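Local coordinates for Pap fimbrial major pilin protein (PDB 2UY6) that polymerises into the thick, right-handed helical rod of the P pilus, which lets bacteria colonise the epithelium of specific host organs, at residues 91-96 with 152-157. The protein carries 2 engineered substitutions. Sequence-based numbering, arbitrary orientation.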
loop_
_atom_site.group_PDB
_atom_site.type_symbol
_atom_site.label_atom_id
_atom_site.label_comp_id
_atom_site.label_asym_id
_atom_site.label_seq_id
_atom_site.Cartn_x
_atom_site.Cartn_y
_atom_site.Cartn_z
ATOM N N ASP B 91 -12.468 -23.401 16.931
ATOM C CA ASP B 91 -12.177 -23.877 15.588
ATOM C C ASP B 91 -13.456 -24.263 14.864
ATOM O O ASP B 91 -13.417 -24.811 13.765
ATOM C CB ASP B 91 -11.213 -25.065 15.640
ATOM C CG ASP B 91 -11.853 -26.324 16.195
ATOM O OD1 ASP B 91 -12.682 -26.227 17.125
ATOM O OD2 ASP B 91 -11.504 -27.417 15.701
ATOM N N GLU B 92 -14.596 -23.981 15.488
ATOM C CA GLU B 92 -15.879 -24.281 14.870
ATOM C C GLU B 92 -16.639 -22.987 14.643
ATOM O O GLU B 92 -17.092 -22.352 15.587
ATOM C CB GLU B 92 -16.720 -25.215 15.743
ATOM C CG GLU B 92 -16.086 -26.572 16.038
ATOM C CD GLU B 92 -17.099 -27.606 16.527
ATOM O OE1 GLU B 92 -18.042 -27.235 17.260
ATOM O OE2 GLU B 92 -16.947 -28.798 16.183
ATOM N N LEU B 93 -16.765 -22.600 13.382
ATOM C CA LEU B 93 -17.471 -21.382 13.021
ATOM C C LEU B 93 -18.986 -21.611 13.050
ATOM O O LEU B 93 -19.532 -22.286 12.173
ATOM C CB LEU B 93 -17.039 -20.930 11.623
ATOM C CG LEU B 93 -17.727 -19.667 11.106
ATOM C CD1 LEU B 93 -17.295 -18.483 11.954
ATOM C CD2 LEU B 93 -17.381 -19.451 9.652
ATOM N N ASP B 94 -19.658 -21.047 14.054
ATOM C CA ASP B 94 -21.101 -21.200 14.185
ATOM C C ASP B 94 -21.801 -20.656 12.937
ATOM O O ASP B 94 -21.305 -19.722 12.300
ATOM C CB ASP B 94 -21.599 -20.469 15.435
ATOM C CG ASP B 94 -22.851 -21.115 16.034
ATOM O OD1 ASP B 94 -23.793 -21.416 15.270
ATOM O OD2 ASP B 94 -22.891 -21.313 17.268
ATOM N N THR B 95 -22.951 -21.233 12.593
ATOM C CA THR B 95 -23.694 -20.819 11.406
ATOM C C THR B 95 -25.068 -20.220 11.663
ATOM O O THR B 95 -25.575 -20.243 12.781
ATOM C CB THR B 95 -23.905 -21.999 10.460
ATOM O OG1 THR B 95 -24.502 -23.078 11.190
ATOM C CG2 THR B 95 -22.585 -22.448 9.854
ATOM N N ASN B 96 -25.666 -19.692 10.600
ATOM C CA ASN B 96 -26.995 -19.095 10.667
ATOM C C ASN B 96 -28.028 -20.035 10.068
ATOM O O ASN B 96 -27.756 -20.724 9.079
ATOM C CB ASN B 96 -27.045 -17.776 9.893
ATOM C CG ASN B 96 -26.113 -16.728 10.461
ATOM O OD1 ASN B 96 -26.169 -16.408 11.656
ATOM N ND2 ASN B 96 -25.249 -16.180 9.607
ATOM N N PHE B 152 -28.376 -23.108 5.769
ATOM C CA PHE B 152 -27.508 -22.414 6.714
ATOM C C PHE B 152 -26.600 -21.469 5.931
ATOM O O PHE B 152 -26.547 -21.522 4.696
ATOM C CB PHE B 152 -26.655 -23.425 7.492
ATOM C CG PHE B 152 -25.675 -24.178 6.634
ATOM C CD1 PHE B 152 -24.446 -23.620 6.300
ATOM C CD2 PHE B 152 -25.995 -25.431 6.133
ATOM C CE1 PHE B 152 -23.549 -24.306 5.477
ATOM C CE2 PHE B 152 -25.107 -26.121 5.311
ATOM C CZ PHE B 152 -23.883 -25.558 4.982
ATOM N N SER B 153 -25.893 -20.606 6.653
ATOM C CA SER B 153 -24.971 -19.664 6.032
ATOM C C SER B 153 -24.038 -19.147 7.104
ATOM O O SER B 153 -24.269 -19.366 8.294
ATOM C CB SER B 153 -25.731 -18.487 5.405
ATOM O OG SER B 153 -26.388 -17.720 6.398
ATOM N N ALA B 154 -22.980 -18.468 6.682
ATOM C CA ALA B 154 -22.021 -17.898 7.618
ATOM C C ALA B 154 -21.085 -16.928 6.918
ATOM O O ALA B 154 -20.918 -16.972 5.692
ATOM C CB ALA B 154 -21.212 -19.006 8.294
ATOM N N VAL B 155 -20.488 -16.047 7.709
ATOM C CA VAL B 155 -19.533 -15.064 7.203
ATOM C C VAL B 155 -18.340 -15.051 8.134
ATOM O O VAL B 155 -18.494 -14.991 9.350
ATOM C CB VAL B 155 -20.108 -13.627 7.175
ATOM C CG1 VAL B 155 -19.013 -12.639 6.736
ATOM C CG2 VAL B 155 -21.294 -13.552 6.232
ATOM N N ALA B 156 -17.148 -15.113 7.565
ATOM C CA ALA B 156 -15.944 -15.087 8.374
ATOM C C ALA B 156 -15.118 -13.870 7.968
ATOM O O ALA B 156 -15.027 -13.550 6.782
ATOM C CB ALA B 156 -15.152 -16.370 8.159
ATOM N N ASN B 157 -14.535 -13.175 8.941
ATOM C CA ASN B 157 -13.707 -12.010 8.616
ATOM C C ASN B 157 -12.253 -12.399 8.473
ATOM O O ASN B 157 -11.647 -12.902 9.421
ATOM C CB ASN B 157 -13.808 -10.919 9.684
ATOM C CG ASN B 157 -15.104 -10.153 9.608
ATOM O OD1 ASN B 157 -15.510 -9.688 8.533
ATOM N ND2 ASN B 157 -15.771 -10.011 10.751
#
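Asn96 and Ser153 form a single antiparallel bridge of the hydrogen-bonded kind, their CA atoms 5.1 Å apart. Its stronger bond runs from Asn96 N to Ser153 O at 2.7 Å, nearly straight at 167°. The return bond, Ser153 N to Asn96 O at 3.1 Å, is weak and bent. Asn96 O is also approached by CA of Phe152 in a CA-H...O contact, so two residues share this carbonyl. Beside the bridge the side chains lie against each other without bonding, Asn96 CB being 3.6 Å from Ser153 OG.

Much of the rest is apolar. Leu93, with CG anti to its backbone N (chi1 179°), sets CD2 against two methyls, 4.1 Å from both Ala154 CB and Ala156 CB. Thr95 lays CG2 4.0 Å from Ala154 CB and obliquely near the Phe152 ring, at 4.2 Å from CD1, while its OG1 is hydrogen-bonded to Leu101 O.

The two pieces run 134° apart and separate from the bridge toward Leu93 and Ala156. Leu93, Thr95 and Ala154 pack on Ile103 of strand 101-106 in the immunoglobulin-like pilin fold. The bridge joins the segment holding edge strand 93-94 to strand 153-162, whose sheet partner, strand 77-86, also bonds Glu92 and Asp94 through the backbone. Along residues 153-157 a strand of another protein's chain pairs in parallel, consistent with chaperone donor-strand complementation.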